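Local atomic coordinates of DNA helicase RecQ (Deinococcus radiodurans, PDB entry 2RHF), a protein that probably unwinds duplex DNA in the 3'-5' direction at the expense of ATP, and is represented here by its regulatory C-terminal HRDC domain. Residues Ala10-Arg15 / Phe30-Leu35; Ala5-Ala10 / Asp69-Val74. All blocks are in the same frame, centred on the assembly; numbering follows the deposited sequence.

Contact 1 of 2, residues Ala10-Arg15 / Phe30-Leu35; sequences ALRELR and FTNATL
In the all-helical HRDC domain, Arg-15 of helix 4-22 reaches across to Phe-30 and Asn-32, where the chain enters helix 32-41. Two nitrogens of its guanidinium, NH1 and NH2, grip the one amide oxygen of Asn-32, each lying 2.9 Å from OD1. NH1 also gives the straightest bond of the group, to the backbone O of Phe-30 (2.8 Å, 159° at the hydrogen). All three acceptor contacts lie close to the guanidinium plane, and the Asn-32 amide is turned only 21° from it, so the bonds hold the two groups edge to edge and nearly coplanar. The Arg-15 chain leaves the backbone extended and bends at chi3 (64°), turning NE out of the line of the preceding carbons. Its CD lies over one face of the Phe-30 ring, offset toward the rim, in a CH-pi contact 4.2 Å from the centroid. Leu-35 CD1 covers one face of the guanidinium, over its centre and 3.7 Å above the plane, while the two carbonyl oxygens at its edge would tend to stabilise the positive charge. The same methyl meets Arg-12 CG at 3.7 Å, while Leu-11 CB packs on Leu-35 CG. Arg-12 adds a solvent-mediated link: water 1 accepts from its NH2 and from Asn-32 ND2, so both ends of the amide are engaged. Thr-31 is the N-cap of helix 32-41, its OG1 accepting from Thr-34 N at 3.2 Å. Among the neighbouring helices, Arg-15 also touches Ala-26 and Val-29 of helix 26-29, and Leu-14 turns to Arg-66 and Ile-67 of helix 57-76.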
ATOM      1  N   ALA A  10      -2.770  -0.855   8.570  1.00 10.20           N
ATOM      2  CA  ALA A  10      -3.770  -0.794   7.507  1.00 10.11           C
ATOM      3  C   ALA A  10      -3.217  -1.389   6.226  1.00  9.15           C
ATOM      4  O   ALA A  10      -3.927  -2.098   5.512  1.00  9.31           O
ATOM      5  CB  ALA A  10      -4.225   0.624   7.284  1.00 10.59           C
ATOM      6  N   LEU A  11      -1.951  -1.116   5.931  1.00  8.93           N
ATOM      7  CA  LEU A  11      -1.351  -1.663   4.729  1.00  9.03           C
ATOM      8  C   LEU A  11      -1.191  -3.188   4.805  1.00  8.86           C
ATOM      9  O   LEU A  11      -1.385  -3.876   3.805  1.00  8.86           O
ATOM     10  CB  LEU A  11      -0.030  -0.976   4.436  1.00  9.54           C
ATOM     11  CG  LEU A  11      -0.177   0.490   4.015  1.00  9.84           C
ATOM     12  CD1 LEU A  11       1.155   1.202   4.169  1.00 12.31           C
ATOM     13  CD2 LEU A  11      -0.714   0.623   2.591  1.00 11.34           C
ATOM     14  N   ARG A  12      -0.875  -3.712   5.988  1.00  9.19           N
ATOM     15  CA  ARG A  12      -0.839  -5.160   6.169  1.00  9.83           C
ATOM     16  C   ARG A  12      -2.227  -5.778   6.009  1.00  9.56           C
ATOM     17  O   ARG A  12      -2.374  -6.853   5.423  1.00  9.63           O
ATOM     18  CB  ARG A  12      -0.266  -5.526   7.536  1.00 10.85           C
ATOM     19  CG  ARG A  12       1.241  -5.445   7.590  1.00 11.89           C
ATOM     20  CD  ARG A  12       1.838  -6.070   8.855  1.00 14.12           C
ATOM     21  NE  ARG A  12       3.285  -6.192   8.664  1.00 15.93           N
ATOM     22  CZ  ARG A  12       4.159  -5.203   8.855  1.00 16.65           C
ATOM     23  NH1 ARG A  12       3.761  -4.028   9.319  1.00 17.50           N
ATOM     24  NH2 ARG A  12       5.445  -5.396   8.599  1.00 18.65           N
ATOM     25  N   GLU A  13      -3.248  -5.098   6.533  1.00  9.27           N
ATOM     26  CA  GLU A  13      -4.632  -5.549   6.391  1.00  9.94           C
ATOM     27  C   GLU A  13      -5.051  -5.525   4.929  1.00  9.20           C
ATOM     28  O   GLU A  13      -5.689  -6.461   4.437  1.00  9.66           O
ATOM     29  CB  GLU A  13      -5.556  -4.684   7.252  1.00  9.86           C
ATOM     30  CG  GLU A  13      -5.353  -4.964   8.745  1.00 11.00           C
ATOM     31  CD  GLU A  13      -5.960  -3.926   9.680  1.00 11.70           C
ATOM     32  OE1 GLU A  13      -6.367  -2.832   9.238  1.00 12.46           O
ATOM     33  OE2 GLU A  13      -6.005  -4.210  10.899  1.00 14.64           O
ATOM     34  N   LEU A  14      -4.690  -4.463   4.221  1.00  8.79           N
ATOM     35  CA  LEU A  14      -4.973  -4.382   2.791  1.00  8.70           C
ATOM     36  C   LEU A  14      -4.271  -5.519   2.057  1.00  8.44           C
ATOM     37  O   LEU A  14      -4.869  -6.199   1.206  1.00  8.87           O
ATOM     38  CB  LEU A  14      -4.525  -3.048   2.222  1.00  8.92           C
ATOM     39  CG  LEU A  14      -4.592  -2.967   0.694  1.00  9.02           C
ATOM     40  CD1 LEU A  14      -6.012  -3.154   0.162  1.00  9.93           C
ATOM     41  CD2 LEU A  14      -4.012  -1.670   0.211  1.00 10.35           C
ATOM     42  N   ARG A  15      -2.997  -5.728   2.359  1.00  8.66           N
ATOM     43  CA  ARG A  15      -2.238  -6.774   1.686  1.00  9.25           C
ATOM     44  C   ARG A  15      -2.913  -8.145   1.861  1.00  9.34           C
ATOM     45  O   ARG A  15      -3.008  -8.912   0.902  1.00  9.92           O
ATOM     46  CB  ARG A  15      -0.793  -6.770   2.166  1.00  9.17           C
ATOM     47  CG  ARG A  15       0.100  -7.780   1.430  1.00  9.55           C
ATOM     48  CD  ARG A  15       1.564  -7.527   1.673  1.00 10.27           C
ATOM     49  NE  ARG A  15       1.924  -7.712   3.078  1.00  9.65           N
ATOM     50  CZ  ARG A  15       3.144  -7.510   3.566  1.00  9.82           C
ATOM     51  NH1 ARG A  15       4.136  -7.126   2.762  1.00 10.35           N
ATOM     52  NH2 ARG A  15       3.380  -7.704   4.844  1.00 11.23           N
ATOM     53  N   PHE A  30       2.870  -7.019  -2.371  1.00 10.02           N
ATOM     54  CA  PHE A  30       3.955  -6.043  -2.257  1.00 10.12           C
ATOM     55  C   PHE A  30       4.807  -6.375  -1.055  1.00  9.74           C
ATOM     56  O   PHE A  30       4.318  -6.890  -0.057  1.00 10.04           O
ATOM     57  CB  PHE A  30       3.492  -4.557  -2.279  1.00 10.51           C
ATOM     58  CG  PHE A  30       2.423  -4.191  -1.268  1.00 10.18           C
ATOM     59  CD1 PHE A  30       2.759  -3.888   0.049  1.00 11.29           C
ATOM     60  CD2 PHE A  30       1.094  -4.077  -1.661  1.00 11.33           C
ATOM     61  CE1 PHE A  30       1.786  -3.507   0.962  1.00 11.87           C
ATOM     62  CE2 PHE A  30       0.107  -3.683  -0.744  1.00 11.55           C
ATOM     63  CZ  PHE A  30       0.456  -3.414   0.567  1.00 11.74           C
ATOM     64  N   THR A  31       6.097  -6.086  -1.149  1.00  9.82           N
ATOM     65  CA  THR A  31       7.035  -6.534  -0.137  1.00 10.48           C
ATOM     66  C   THR A  31       7.004  -5.646   1.105  1.00  9.74           C
ATOM     67  O   THR A  31       6.428  -4.546   1.093  1.00  9.63           O
ATOM     68  CB  THR A  31       8.452  -6.545  -0.682  1.00 11.82           C
ATOM     69  OG1 THR A  31       8.903  -5.194  -0.793  1.00 11.75           O
ATOM     70  CG2 THR A  31       8.521  -7.238  -2.055  1.00 13.64           C
ATOM     71  N   ASN A  32       7.658  -6.101   2.173  1.00  9.78           N
ATOM     72  CA  ASN A  32       7.747  -5.294   3.366  1.00 10.39           C
ATOM     73  C   ASN A  32       8.514  -3.998   3.163  1.00 10.50           C
ATOM     74  O   ASN A  32       8.152  -2.984   3.746  1.00 10.52           O
ATOM     75  CB  ASN A  32       8.347  -6.070   4.530  1.00 10.70           C
ATOM     76  CG  ASN A  32       7.329  -6.952   5.231  1.00 10.72           C
ATOM     77  OD1 ASN A  32       6.216  -7.161   4.743  1.00 12.61           O
ATOM     78  ND2 ASN A  32       7.712  -7.487   6.371  1.00 10.36           N
ATOM     79  N   ALA A  33       9.559  -3.998   2.336  1.00 10.66           N
ATOM     80  CA  ALA A  33      10.268  -2.741   2.059  1.00 10.81           C
ATOM     81  C   ALA A  33       9.322  -1.753   1.383  1.00 10.63           C
ATOM     82  O   ALA A  33       9.336  -0.553   1.683  1.00 10.77           O
ATOM     83  CB  ALA A  33      11.503  -2.978   1.205  1.00 11.92           C
ATOM     84  N   THR A  34       8.499  -2.247   0.467  1.00 10.06           N
ATOM     85  CA  THR A  34       7.521  -1.389  -0.208  1.00 10.14           C
ATOM     86  C   THR A  34       6.467  -0.885   0.795  1.00  9.20           C
ATOM     87  O   THR A  34       6.126   0.307   0.792  1.00  9.39           O
ATOM     88  CB  THR A  34       6.876  -2.133  -1.369  1.00 10.28           C
ATOM     89  OG1 THR A  34       7.888  -2.477  -2.325  1.00 14.25           O
ATOM     90  CG2 THR A  34       5.808  -1.274  -2.033  1.00 11.82           C
ATOM     91  N   LEU A  35       5.982  -1.777   1.653  1.00  8.93           N
ATOM     92  CA  LEU A  35       5.028  -1.420   2.691  1.00  9.32           C
ATOM     93  C   LEU A  35       5.576  -0.305   3.579  1.00  9.50           C
ATOM     94  O   LEU A  35       4.883   0.694   3.850  1.00  9.82           O
ATOM     95  CB  LEU A  35       4.669  -2.660   3.498  1.00  9.87           C
ATOM     96  CG  LEU A  35       3.493  -2.547   4.468  1.00 10.49           C
ATOM     97  CD1 LEU A  35       2.899  -3.908   4.717  1.00 12.53           C
ATOM     98  CD2 LEU A  35       3.904  -1.904   5.777  1.00 12.87           C
TER
HETATM   99  O   HOH W   1       5.576  -8.141   8.093  1.00 20.53           O

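Contact 2 of 2, residues Ala5-Ala10 / Asp69-Val74; sequences ADLSEA and DAINTV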
ATOM      1  N   ALA A   5       2.803   3.232  12.694  1.00 13.68           N
ATOM      2  CA  ALA A   5       2.293   1.922  13.060  1.00 13.72           C
ATOM      3  C   ALA A   5       0.856   1.741  12.559  1.00 12.91           C
ATOM      4  O   ALA A   5       0.501   0.677  12.064  1.00 12.75           O
ATOM      5  CB  ALA A   5       2.374   1.709  14.573  1.00 15.04           C
ATOM      6  N   ASP A   6       0.041   2.791  12.656  1.00 12.58           N
ATOM      7  CA  ASP A   6      -1.336   2.724  12.187  1.00 12.71           C
ATOM      8  C   ASP A   6      -1.399   2.533  10.676  1.00 11.39           C
ATOM      9  O   ASP A   6      -2.175   1.721  10.180  1.00 11.33           O
ATOM     10  CB  ASP A   6      -2.113   3.969  12.616  1.00 13.84           C
ATOM     11  CG  ASP A   6      -2.372   4.012  14.117  1.00 16.05           C
ATOM     12  OD1 ASP A   6      -2.168   2.980  14.800  1.00 18.13           O
ATOM     13  OD2 ASP A   6      -2.783   5.087  14.602  1.00 19.74           O
ATOM     14  N   LEU A   7      -0.581   3.280   9.943  1.00 10.57           N
ATOM     15  CA  LEU A   7      -0.504   3.128   8.490  1.00 10.61           C
ATOM     16  C   LEU A   7      -0.015   1.739   8.127  1.00  9.96           C
ATOM     17  O   LEU A   7      -0.561   1.096   7.221  1.00  9.73           O
ATOM     18  CB  LEU A   7       0.421   4.190   7.907  1.00 10.80           C
ATOM     19  CG  LEU A   7      -0.144   5.610   7.913  1.00 11.31           C
ATOM     20  CD1 LEU A   7       0.963   6.633   7.692  1.00 12.80           C
ATOM     21  CD2 LEU A   7      -1.241   5.758   6.857  1.00 12.26           C
ATOM     22  N   SER A   8       1.022   1.276   8.824  1.00 10.17           N
ATOM     23  CA  SER A   8       1.600  -0.030   8.536  1.00 10.68           C
ATOM     24  C   SER A   8       0.585  -1.149   8.758  1.00 10.56           C
ATOM     25  O   SER A   8       0.512  -2.077   7.960  1.00 10.57           O
ATOM     26  CB  SER A   8       2.841  -0.265   9.395  1.00 11.27           C
ATOM     27  OG  SER A   8       3.860   0.671   9.080  1.00 12.53           O
ATOM     28  N   GLU A   9      -0.203  -1.036   9.825  1.00 11.07           N
ATOM     29  CA  GLU A   9      -1.252  -2.016  10.100  1.00 12.64           C
ATOM     30  C   GLU A   9      -2.305  -2.035   8.991  1.00 10.68           C
ATOM     31  O   GLU A   9      -2.699  -3.107   8.532  1.00 10.79           O
ATOM     32  CB  GLU A   9      -1.935  -1.749  11.454  1.00 13.50           C
ATOM     33  CG  GLU A   9      -3.193  -2.636  11.672  1.00 17.59           C
ATOM     34  CD  GLU A   9      -3.999  -2.308  12.935  1.00 17.93           C
ATOM     35  OE1 GLU A   9      -3.456  -1.663  13.852  1.00 23.31           O
ATOM     36  OE2 GLU A   9      -5.190  -2.718  13.018  1.00 21.40           O
ATOM     37  N   ALA A  10      -2.770  -0.855   8.570  1.00 10.20           N
ATOM     38  CA  ALA A  10      -3.770  -0.794   7.507  1.00 10.11           C
ATOM     39  C   ALA A  10      -3.217  -1.389   6.226  1.00  9.15           C
ATOM     40  O   ALA A  10      -3.927  -2.098   5.512  1.00  9.31           O
ATOM     41  CB  ALA A  10      -4.225   0.624   7.284  1.00 10.59           C
ATOM     42  N   ASP A  69      -6.579   4.593  -0.596  1.00  8.86           N
ATOM     43  CA  ASP A  69      -7.747   4.553   0.279  1.00  9.42           C
ATOM     44  C   ASP A  69      -7.366   4.034   1.673  1.00  8.93           C
ATOM     45  O   ASP A  69      -7.870   4.538   2.680  1.00  9.10           O
ATOM     46  CB  ASP A  69      -8.831   3.702  -0.409  1.00 10.13           C
ATOM     47  CG  ASP A  69     -10.070   3.476   0.439  1.00 11.57           C
ATOM     48  OD1 ASP A  69     -10.547   4.413   1.127  1.00 12.39           O
ATOM     49  OD2 ASP A  69     -10.598   2.342   0.350  1.00 13.97           O
ATOM     50  N   ALA A  70      -6.493   3.030   1.749  1.00  8.92           N
ATOM     51  CA  ALA A  70      -6.028   2.552   3.051  1.00  9.32           C
ATOM     52  C   ALA A  70      -5.321   3.681   3.824  1.00  8.82           C
ATOM     53  O   ALA A  70      -5.599   3.918   5.004  1.00  9.31           O
ATOM     54  CB  ALA A  70      -5.105   1.351   2.891  1.00  9.68           C
ATOM     55  N   ILE A  71      -4.420   4.382   3.148  1.00  8.46           N
ATOM     56  CA  ILE A  71      -3.708   5.492   3.757  1.00  8.95           C
ATOM     57  C   ILE A  71      -4.691   6.582   4.207  1.00  9.05           C
ATOM     58  O   ILE A  71      -4.603   7.075   5.336  1.00  9.57           O
ATOM     59  CB  ILE A  71      -2.650   6.028   2.773  1.00  9.00           C
ATOM     60  CG1 ILE A  71      -1.518   4.993   2.616  1.00  9.77           C
ATOM     61  CG2 ILE A  71      -2.088   7.377   3.240  1.00  9.95           C
ATOM     62  CD1 ILE A  71      -0.620   5.225   1.425  1.00 10.13           C
ATOM     63  N   ASN A  72      -5.629   6.955   3.340  1.00  9.03           N
ATOM     64  CA  ASN A  72      -6.596   7.990   3.679  1.00  9.70           C
ATOM     65  C   ASN A  72      -7.501   7.608   4.821  1.00  9.58           C
ATOM     66  O   ASN A  72      -7.861   8.449   5.641  1.00 10.17           O
ATOM     67  CB  ASN A  72      -7.418   8.364   2.454  1.00 10.86           C
ATOM     68  CG  ASN A  72      -6.622   9.181   1.472  1.00 12.52           C
ATOM     69  OD1 ASN A  72      -5.763   9.949   1.871  1.00 15.02           O
ATOM     70  ND2 ASN A  72      -6.897   9.020   0.198  1.00 15.14           N
ATOM     71  N   THR A  73      -7.859   6.333   4.899  1.00  9.34           N
ATOM     72  CA  THR A  73      -8.719   5.871   5.976  1.00 10.16           C
ATOM     73  C   THR A  73      -8.025   6.077   7.322  1.00  9.86           C
ATOM     74  O   THR A  73      -8.656   6.491   8.304  1.00 10.49           O
ATOM     75  CB  THR A  73      -9.137   4.403   5.756  1.00 10.07           C
ATOM     76  OG1 THR A  73      -9.915   4.310   4.555  1.00 10.29           O
ATOM     77  CG2 THR A  73      -9.991   3.895   6.910  1.00 12.07           C
ATOM     78  N   VAL A  74      -6.729   5.788   7.370  1.00  9.16           N
ATOM     79  CA  VAL A  74      -5.949   6.019   8.584  1.00 10.07           C
ATOM     80  C   VAL A  74      -5.761   7.511   8.865  1.00  9.95           C
ATOM     81  O   VAL A  74      -5.953   7.963   9.993  1.00 10.83           O
ATOM     82  CB  VAL A  74      -4.587   5.301   8.503  1.00 10.43           C
ATOM     83  CG1 VAL A  74      -3.692   5.698   9.688  1.00 11.39           C
ATOM     84  CG2 VAL A  74      -4.795   3.797   8.435  1.00 12.12           C
TER
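Leu-7 and Val-74 meet without any aromatic ring or guanidinium between them, and the flat groups at this contact are peptide carbonyls brushed by methyls: Leu-7 CD2 comes to 3.9 Å from Ile-71 O, and Val-74 CG2 to 3.8 Å from Asp-6 O. Behind them, within helix 57-76, the Asp-69 carbonyl is approached from opposite faces of its plane by Thr-73 N and Thr-73 OG1, the hydroxyl donating over 2.8 Å from 35° out of that plane. Val-74 carries the interface with both of its branches. CG1, anti to the backbone N (chi1 172°), reaches between Leu-7 CD2 and Asp-6 CB, each 3.7 Å away. CG2 presses on Ala-10 CB at 3.4 Å, tighter than usual van der Waals contact. The pairing joins the first and last helices of the HRDC fold, 4-22 and 57-76, whose short segments run roughly antiparallel, 141° between their directions and 9.1 Å between axes. The small Ala-10 and Ala-70 face each other here, their CA atoms 6.0 Å apart, while Ile-71 CG2 adds a looser apolar contact to Leu-7 CD2. An alanine in place of Val-74 would probably open a gap beside Leu-7 and leave the CB atoms of Ala-10 and Asp-6 without their methyl partners. Away from helix 57-76, Leu-7 also packs on Ala-39 of helix 32-41 and on Gln-42, and Ile-71 touches Pro-43; Gln-42 and Pro-43 belong to the loop after helix 32-41.

Overall arrangement
Starting at the N terminus, helix 4-22 supplies one segment to each contact, and the two segments share Ala-10. The chain then passes through helix 26-29 and returns at the start of helix 32-41, where contact 1 closes a short, mostly helical loop. It continues through helix 46-49 to helix 57-76, where contact 2 closes a much longer loop that encloses the first. The loops therefore nest rather than cross, and helix 4-22 is tied to both the middle and the end of the chain. With their centres about 10 Å apart, the contacts touch through Leu-35 CD2 and Ser-8 O, and through Leu-14 and Ala-70.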